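Local coordinates for protein phosphoglycerate kinase (Coxiella burnetii, PDB 4NG4) that catalyses the reversible transfer of a phosphoryl group between ATP and 3-phosphoglycerate, a step of glycolysis, at residues Val35-Val49 with Phe83-Lys95. Numbering follows the deposited sequence.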
ATOM      1  N   VAL A  35      -4.892   9.438  11.742  1.00 28.00           N
ATOM      2  CA  VAL A  35      -6.309   9.283  11.463  1.00 30.88           C
ATOM      3  C   VAL A  35      -6.905  10.531  10.813  1.00 31.44           C
ATOM      4  O   VAL A  35      -6.432  11.631  11.054  1.00 30.03           O
ATOM      5  CB  VAL A  35      -7.095   8.951  12.757  1.00 33.11           C
ATOM      6  CG1 VAL A  35      -6.601   7.635  13.355  1.00 33.05           C
ATOM      7  CG2 VAL A  35      -6.965  10.082  13.760  1.00 32.13           C
ATOM      8  N   PRO A  36      -7.955  10.362   9.986  1.00 34.19           N
ATOM      9  CA  PRO A  36      -8.756  11.496   9.479  1.00 35.67           C
ATOM     10  C   PRO A  36      -9.455  12.282  10.600  1.00 37.32           C
ATOM     11  O   PRO A  36      -9.773  11.705  11.638  1.00 38.72           O
ATOM     12  CB  PRO A  36      -9.804  10.820   8.588  1.00 38.62           C
ATOM     13  CG  PRO A  36      -9.256   9.484   8.278  1.00 38.34           C
ATOM     14  CD  PRO A  36      -8.420   9.076   9.440  1.00 36.03           C
ATOM     15  N   MET A  37      -9.679  13.581  10.397  1.00 37.65           N
ATOM     16  CA  MET A  37     -10.312  14.428  11.416  1.00 39.40           C
ATOM     17  C   MET A  37     -11.171  15.543  10.817  1.00 41.74           C
ATOM     18  O   MET A  37     -10.832  16.114   9.793  1.00 40.81           O
ATOM     19  CB  MET A  37      -9.250  15.054  12.333  1.00 36.92           C
ATOM     20  CG  MET A  37      -8.474  14.043  13.184  1.00 35.40           C
ATOM     21  SD  MET A  37      -7.588  14.766  14.573  1.00 31.87           S
ATOM     22  CE  MET A  37      -6.680  13.357  15.173  1.00 30.73           C
ATOM     23  N   LYS A  38     -12.285  15.842  11.477  1.00 45.43           N
ATOM     24  CA  LYS A  38     -13.171  16.934  11.078  1.00 48.55           C
ATOM     25  C   LYS A  38     -13.353  17.865  12.254  1.00 49.89           C
ATOM     26  O   LYS A  38     -13.899  17.458  13.286  1.00 52.02           O
ATOM     27  CB  LYS A  38     -14.552  16.411  10.652  1.00 52.94           C
ATOM     28  CG  LYS A  38     -14.667  16.063   9.175  1.00 53.65           C
ATOM     29  CD  LYS A  38     -15.999  15.359   8.865  1.00 58.47           C
ATOM     30  CE  LYS A  38     -15.959  14.623   7.519  1.00 58.62           C
ATOM     31  NZ  LYS A  38     -17.067  13.642   7.400  1.00 63.25           N
ATOM     32  N   ASN A  39     -12.893  19.106  12.094  1.00 49.07           N
ATOM     33  CA  ASN A  39     -13.035  20.128  13.118  1.00 50.69           C
ATOM     34  C   ASN A  39     -12.849  19.528  14.525  1.00 50.67           C
ATOM     35  O   ASN A  39     -13.741  19.600  15.385  1.00 54.28           O
ATOM     36  CB  ASN A  39     -14.399  20.817  12.979  1.00 55.60           C
ATOM     37  CG  ASN A  39     -14.470  22.149  13.731  1.00 57.83           C
ATOM     38  OD1 ASN A  39     -13.733  23.092  13.421  1.00 56.68           O
ATOM     39  ND2 ASN A  39     -15.362  22.229  14.721  1.00 61.39           N
ATOM     40  N   GLY A  40     -11.704  18.880  14.732  1.00 46.99           N
ATOM     41  CA  GLY A  40     -11.321  18.420  16.062  1.00 46.74           C
ATOM     42  C   GLY A  40     -11.650  16.991  16.445  1.00 47.39           C
ATOM     43  O   GLY A  40     -11.131  16.511  17.443  1.00 47.32           O
ATOM     44  N   LYS A  41     -12.496  16.300  15.683  1.00 48.78           N
ATOM     45  CA  LYS A  41     -12.870  14.910  16.022  1.00 50.06           C
ATOM     46  C   LYS A  41     -12.425  13.894  14.973  1.00 47.61           C
ATOM     47  O   LYS A  41     -12.151  14.254  13.833  1.00 45.95           O
ATOM     48  CB  LYS A  41     -14.378  14.796  16.227  1.00 55.20           C
ATOM     49  CG  LYS A  41     -14.891  15.573  17.424  1.00 58.46           C
ATOM     50  CD  LYS A  41     -16.216  15.020  17.939  1.00 64.44           C
ATOM     51  CE  LYS A  41     -16.023  13.957  19.034  1.00 65.95           C
ATOM     52  NZ  LYS A  41     -15.150  12.814  18.619  1.00 62.41           N
ATOM     53  N   ILE A  42     -12.363  12.624  15.370  1.00 47.68           N
ATOM     54  CA  ILE A  42     -11.881  11.567  14.494  1.00 45.61           C
ATOM     55  C   ILE A  42     -13.049  11.023  13.717  1.00 48.97           C
ATOM     56  O   ILE A  42     -14.093  10.757  14.288  1.00 53.02           O
ATOM     57  CB  ILE A  42     -11.263  10.403  15.271  1.00 45.01           C
ATOM     58  CG1 ILE A  42      -9.995  10.835  16.000  1.00 42.01           C
ATOM     59  CG2 ILE A  42     -10.928   9.273  14.336  1.00 43.74           C
ATOM     60  CD1 ILE A  42     -10.260  11.525  17.287  1.00 44.61           C
ATOM     61  N   THR A  43     -12.864  10.843  12.416  1.00 48.02           N
ATOM     62  CA  THR A  43     -13.893  10.273  11.542  1.00 51.66           C
ATOM     63  C   THR A  43     -13.633   8.809  11.163  1.00 51.83           C
ATOM     64  O   THR A  43     -14.547   8.111  10.725  1.00 55.58           O
ATOM     65  CB  THR A  43     -14.042  11.096  10.248  1.00 51.42           C
ATOM     66  OG1 THR A  43     -12.759  11.260   9.637  1.00 48.32           O
ATOM     67  CG2 THR A  43     -14.632  12.474  10.545  1.00 52.32           C
ATOM     68  N   ASN A  44     -12.400   8.342  11.339  1.00 48.48           N
ATOM     69  CA  ASN A  44     -12.048   6.959  11.012  1.00 48.96           C
ATOM     70  C   ASN A  44     -10.898   6.483  11.886  1.00 46.36           C
ATOM     71  O   ASN A  44      -9.819   7.069  11.862  1.00 43.20           O
ATOM     72  CB  ASN A  44     -11.648   6.865   9.540  1.00 47.77           C
ATOM     73  CG  ASN A  44     -11.786   5.469   8.983  1.00 50.66           C
ATOM     74  OD1 ASN A  44     -11.991   4.498   9.715  1.00 53.05           O
ATOM     75  ND2 ASN A  44     -11.667   5.358   7.667  1.00 52.27           N
ATOM     76  N   ASP A  45     -11.118   5.420  12.651  1.00 48.56           N
ATOM     77  CA  ASP A  45     -10.146   4.995  13.661  1.00 46.92           C
ATOM     78  C   ASP A  45      -9.570   3.619  13.366  1.00 47.19           C
ATOM     79  O   ASP A  45      -8.964   2.991  14.236  1.00 46.88           O
ATOM     80  CB  ASP A  45     -10.816   4.983  15.033  1.00 49.87           C
ATOM     81  CG  ASP A  45     -11.994   4.030  15.100  1.00 54.66           C
ATOM     82  OD1 ASP A  45     -12.256   3.331  14.099  1.00 55.31           O
ATOM     83  OD2 ASP A  45     -12.659   3.980  16.157  1.00 58.75           O
ATOM     84  N   GLU A  46      -9.759   3.155  12.135  1.00 47.83           N
ATOM     85  CA  GLU A  46      -9.321   1.818  11.751  1.00 48.98           C
ATOM     86  C   GLU A  46      -7.835   1.600  12.075  1.00 45.85           C
ATOM     87  O   GLU A  46      -7.428   0.470  12.377  1.00 47.18           O
ATOM     88  CB  GLU A  46      -9.630   1.563  10.261  1.00 50.03           C
ATOM     89  CG  GLU A  46      -9.116   0.238   9.665  1.00 51.48           C
ATOM     90  CD  GLU A  46      -9.778  -1.016  10.224  1.00 56.50           C
ATOM     91  OE1 GLU A  46     -10.307  -0.983  11.354  1.00 58.33           O
ATOM     92  OE2 GLU A  46      -9.742  -2.055   9.528  1.00 59.10           O
ATOM     93  N   ARG A  47      -7.049   2.681  12.053  1.00 42.10           N
ATOM     94  CA  ARG A  47      -5.611   2.593  12.280  1.00 39.40           C
ATOM     95  C   ARG A  47      -5.300   2.359  13.735  1.00 40.13           C
ATOM     96  O   ARG A  47      -4.368   1.626  14.063  1.00 40.45           O
ATOM     97  CB  ARG A  47      -4.897   3.851  11.808  1.00 35.97           C
ATOM     98  CG  ARG A  47      -5.383   4.323  10.468  1.00 35.88           C
ATOM     99  CD  ARG A  47      -4.417   5.239   9.751  1.00 32.84           C
ATOM    100  NE  ARG A  47      -5.040   5.717   8.513  1.00 34.47           N
ATOM    101  CZ  ARG A  47      -4.415   6.381   7.545  1.00 33.41           C
ATOM    102  NH1 ARG A  47      -3.127   6.670   7.638  1.00 31.30           N
ATOM    103  NH2 ARG A  47      -5.096   6.750   6.471  1.00 35.65           N
ATOM    104  N   ILE A  48      -6.070   2.985  14.614  1.00 41.12           N
ATOM    105  CA  ILE A  48      -5.917   2.732  16.047  1.00 42.31           C
ATOM    106  C   ILE A  48      -6.297   1.282  16.343  1.00 45.72           C
ATOM    107  O   ILE A  48      -5.545   0.564  17.006  1.00 46.31           O
ATOM    108  CB  ILE A  48      -6.789   3.669  16.911  1.00 43.55           C
ATOM    109  CG1 ILE A  48      -6.457   5.144  16.629  1.00 40.75           C
ATOM    110  CG2 ILE A  48      -6.594   3.358  18.391  1.00 44.86           C
ATOM    111  CD1 ILE A  48      -7.661   6.064  16.755  1.00 41.95           C
ATOM    112  N   VAL A  49      -7.457   0.860  15.830  1.00 48.29           N
ATOM    113  CA  VAL A  49      -7.953  -0.514  16.018  1.00 52.16           C
ATOM    114  C   VAL A  49      -6.915  -1.544  15.532  1.00 51.39           C
ATOM    115  O   VAL A  49      -6.730  -2.598  16.150  1.00 53.87           O
ATOM    116  CB  VAL A  49      -9.331  -0.746  15.303  1.00 55.33           C
ATOM    117  CG1 VAL A  49      -9.709  -2.226  15.298  1.00 59.07           C
ATOM    118  CG2 VAL A  49     -10.441   0.070  15.957  1.00 57.15           C
ATOM    119  N   PHE A  83      -2.888  19.560  14.643  1.00 28.60           N
ATOM    120  CA  PHE A  83      -2.088  18.377  14.401  1.00 26.74           C
ATOM    121  C   PHE A  83      -1.595  17.777  15.721  1.00 26.73           C
ATOM    122  O   PHE A  83      -0.497  17.229  15.805  1.00 25.55           O
ATOM    123  CB  PHE A  83      -0.900  18.730  13.493  1.00 25.63           C
ATOM    124  CG  PHE A  83      -1.295  19.439  12.212  1.00 26.37           C
ATOM    125  CD1 PHE A  83      -1.842  18.724  11.146  1.00 25.49           C
ATOM    126  CD2 PHE A  83      -1.108  20.814  12.065  1.00 26.94           C
ATOM    127  CE1 PHE A  83      -2.207  19.369   9.967  1.00 25.79           C
ATOM    128  CE2 PHE A  83      -1.472  21.460  10.875  1.00 26.89           C
ATOM    129  CZ  PHE A  83      -2.018  20.738   9.836  1.00 26.09           C
ATOM    130  N   SER A  84      -2.421  17.866  16.749  1.00 28.51           N
ATOM    131  CA  SER A  84      -2.103  17.263  18.031  1.00 29.61           C
ATOM    132  C   SER A  84      -2.650  15.829  18.096  1.00 29.96           C
ATOM    133  O   SER A  84      -3.773  15.573  17.674  1.00 31.15           O
ATOM    134  CB  SER A  84      -2.697  18.108  19.165  1.00 32.11           C
ATOM    135  OG  SER A  84      -2.217  17.690  20.435  1.00 33.62           O
ATOM    136  N   LEU A  85      -1.869  14.898  18.635  1.00 29.47           N
ATOM    137  CA  LEU A  85      -2.351  13.541  18.871  1.00 30.31           C
ATOM    138  C   LEU A  85      -3.271  13.431  20.113  1.00 33.55           C
ATOM    139  O   LEU A  85      -3.497  12.337  20.639  1.00 34.83           O
ATOM    140  CB  LEU A  85      -1.158  12.581  19.008  1.00 29.47           C
ATOM    141  CG  LEU A  85      -0.468  12.158  17.716  1.00 27.27           C
ATOM    142  CD1 LEU A  85       0.811  11.367  17.995  1.00 26.24           C
ATOM    143  CD2 LEU A  85      -1.426  11.354  16.849  1.00 25.77           C
ATOM    144  N   ALA A  86      -3.811  14.554  20.575  1.00 35.20           N
ATOM    145  CA  ALA A  86      -4.669  14.579  21.768  1.00 38.68           C
ATOM    146  C   ALA A  86      -5.906  13.688  21.614  1.00 40.49           C
ATOM    147  O   ALA A  86      -6.109  12.795  22.433  1.00 42.60           O
ATOM    148  CB  ALA A  86      -5.076  16.041  22.131  1.00 39.87           C
ATOM    149  N   PRO A  87      -6.729  13.912  20.562  1.00 40.42           N
ATOM    150  CA  PRO A  87      -7.930  13.072  20.366  1.00 42.72           C
ATOM    151  C   PRO A  87      -7.614  11.574  20.261  1.00 42.32           C
ATOM    152  O   PRO A  87      -8.400  10.736  20.697  1.00 45.44           O
ATOM    153  CB  PRO A  87      -8.530  13.606  19.056  1.00 41.81           C
ATOM    154  CG  PRO A  87      -8.010  15.003  18.931  1.00 40.39           C
ATOM    155  CD  PRO A  87      -6.612  14.927  19.493  1.00 38.58           C
ATOM    156  N   VAL A  88      -6.458  11.252  19.702  1.00 39.31           N
ATOM    157  CA  VAL A  88      -6.006   9.881  19.664  1.00 39.18           C
ATOM    158  C   VAL A  88      -5.774   9.397  21.086  1.00 41.60           C
ATOM    159  O   VAL A  88      -6.249   8.326  21.454  1.00 44.29           O
ATOM    160  CB  VAL A  88      -4.702   9.733  18.874  1.00 35.87           C
ATOM    161  CG1 VAL A  88      -4.297   8.250  18.794  1.00 36.28           C
ATOM    162  CG2 VAL A  88      -4.853  10.352  17.492  1.00 33.53           C
ATOM    163  N   ALA A  89      -5.071  10.205  21.882  1.00 41.34           N
ATOM    164  CA  ALA A  89      -4.695   9.849  23.258  1.00 43.52           C
ATOM    165  C   ALA A  89      -5.910   9.548  24.142  1.00 47.97           C
ATOM    166  O   ALA A  89      -5.854   8.688  25.041  1.00 50.65           O
ATOM    167  CB  ALA A  89      -3.858  10.956  23.873  1.00 42.74           C
ATOM    168  N   ARG A  90      -7.003  10.263  23.901  1.00 49.07           N
ATOM    169  CA  ARG A  90      -8.248   9.972  24.588  1.00 53.57           C
ATOM    170  C   ARG A  90      -8.817   8.663  24.055  1.00 54.61           C
ATOM    171  O   ARG A  90      -9.266   7.810  24.819  1.00 58.23           O
ATOM    172  CB  ARG A  90      -9.247  11.117  24.394  1.00 54.90           C
ATOM    173  CG  ARG A  90      -8.893  12.375  25.195  1.00 55.77           C
ATOM    174  CD  ARG A  90      -9.882  13.512  24.948  1.00 57.92           C
ATOM    175  NE  ARG A  90      -9.699  14.123  23.630  1.00 54.93           N
ATOM    176  CZ  ARG A  90     -10.449  15.113  23.141  1.00 55.62           C
ATOM    177  NH1 ARG A  90     -11.457  15.625  23.854  1.00 59.55           N
ATOM    178  NH2 ARG A  90     -10.193  15.593  21.929  1.00 52.24           N
ATOM    179  N   LEU A  91      -8.783   8.504  22.736  1.00 51.75           N
ATOM    180  CA  LEU A  91      -9.363   7.333  22.087  1.00 52.88           C
ATOM    181  C   LEU A  91      -8.563   6.046  22.348  1.00 52.81           C
ATOM    182  O   LEU A  91      -9.118   4.955  22.271  1.00 55.37           O
ATOM    183  CB  LEU A  91      -9.525   7.603  20.585  1.00 50.29           C
ATOM    184  CG  LEU A  91     -10.522   6.758  19.775  1.00 52.28           C
ATOM    185  CD1 LEU A  91      -9.856   5.511  19.231  1.00 51.13           C
ATOM    186  CD2 LEU A  91     -11.763   6.412  20.581  1.00 56.54           C
ATOM    187  N   LEU A  92      -7.274   6.180  22.668  1.00 50.40           N
ATOM    188  CA  LEU A  92      -6.424   5.044  23.076  1.00 50.74           C
ATOM    189  C   LEU A  92      -6.729   4.567  24.491  1.00 55.23           C
ATOM    190  O   LEU A  92      -6.795   3.363  24.744  1.00 57.75           O
ATOM    191  CB  LEU A  92      -4.941   5.427  23.022  1.00 47.38           C
ATOM    192  CG  LEU A  92      -4.159   5.130  21.745  1.00 43.42           C
ATOM    193  CD1 LEU A  92      -2.816   5.842  21.792  1.00 40.32           C
ATOM    194  CD2 LEU A  92      -3.969   3.638  21.585  1.00 44.05           C
ATOM    195  N   SER A  93      -6.870   5.513  25.418  1.00 56.66           N
ATOM    196  CA  SER A  93      -7.167   5.196  26.819  1.00 61.36           C
ATOM    197  C   SER A  93      -8.498   4.461  26.907  1.00 65.62           C
ATOM    198  O   SER A  93      -8.608   3.441  27.583  1.00 69.40           O
ATOM    199  CB  SER A  93      -7.206   6.468  27.668  1.00 62.28           C
ATOM    200  OG  SER A  93      -6.032   7.243  27.471  1.00 58.88           O
ATOM    201  N   LYS A  94      -9.497   4.978  26.191  1.00 65.52           N
ATOM    202  CA  LYS A  94     -10.822   4.355  26.106  1.00 69.62           C
ATOM    203  C   LYS A  94     -10.690   2.872  25.758  1.00 70.73           C
ATOM    204  O   LYS A  94     -11.413   2.033  26.300  1.00 75.80           O
ATOM    205  CB  LYS A  94     -11.697   5.089  25.072  1.00 68.44           C
ATOM    206  CG  LYS A  94     -13.198   5.024  25.322  1.00 73.67           C
ATOM    207  CD  LYS A  94     -13.923   6.229  24.717  1.00 73.19           C
ATOM    208  CE  LYS A  94     -15.441   6.173  24.931  1.00 79.42           C
ATOM    209  NZ  LYS A  94     -15.842   6.309  26.360  1.00 84.31           N
ATOM    210  N   LYS A  95      -9.743   2.554  24.879  1.00 66.51           N
ATOM    211  CA  LYS A  95      -9.492   1.174  24.475  1.00 67.32           C
ATOM    212  C   LYS A  95      -8.734   0.400  25.548  1.00 69.37           C
ATOM    213  O   LYS A  95      -8.987  -0.786  25.750  1.00 72.92           O
ATOM    214  CB  LYS A  95      -8.707   1.138  23.167  1.00 62.56           C
ATOM    215  CG  LYS A  95      -9.439   1.739  21.956  1.00 61.04           C
ATOM    216  CD  LYS A  95     -10.722   0.974  21.619  1.00 65.30           C
ATOM    217  CE  LYS A  95     -11.001   0.962  20.120  1.00 63.19           C
ATOM    218  NZ  LYS A  95     -11.139   2.329  19.561  1.00 59.36           N
TER
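Ile48 of helix 46-60 meets helix 86-94 through three of its carbons, and it loses more surface here than any other residue. Its CD1 lies 3.4 Å from Leu91 CD1, its CG2 4.1 Å from Leu92 CD2, and CG1 reaches Val88 more loosely. At chi1 -58° CG1 is anti to Ile48's own carbonyl carbon, which sends CD1 to Leu91, and CG2, anti to the backbone N, lies near both leucines. Pro87, in the first turn of its helix, makes the second focus: its CB sits 3.2 Å from Ile42 CD1, while its CG lies 3.8 Å from Gly40 O, at the type I' turn from Lys38 to Lys41. Met37, on strand 37-38, antiparallel to Ile42's strand 41-42, extends CE to 4.3 Å from Pro87 CB and 4.2 Å from Val88 CG2. At the other end Lys95 NZ stands 4.1 Å from Asp45 OD2, beyond salt-bridge distance, so any attraction is probably weak. Leu92 and Val88 also touch Leu119 of strand 117-120, so the apolar layer continues onto the parallel sheet. The arrangement belongs to the N-terminal alpha/beta domain of phosphoglycerate kinase, where a beta hairpin and the start of helix 46-60, which carries the predicted substrate-binding Arg47, pack against helix 86-94.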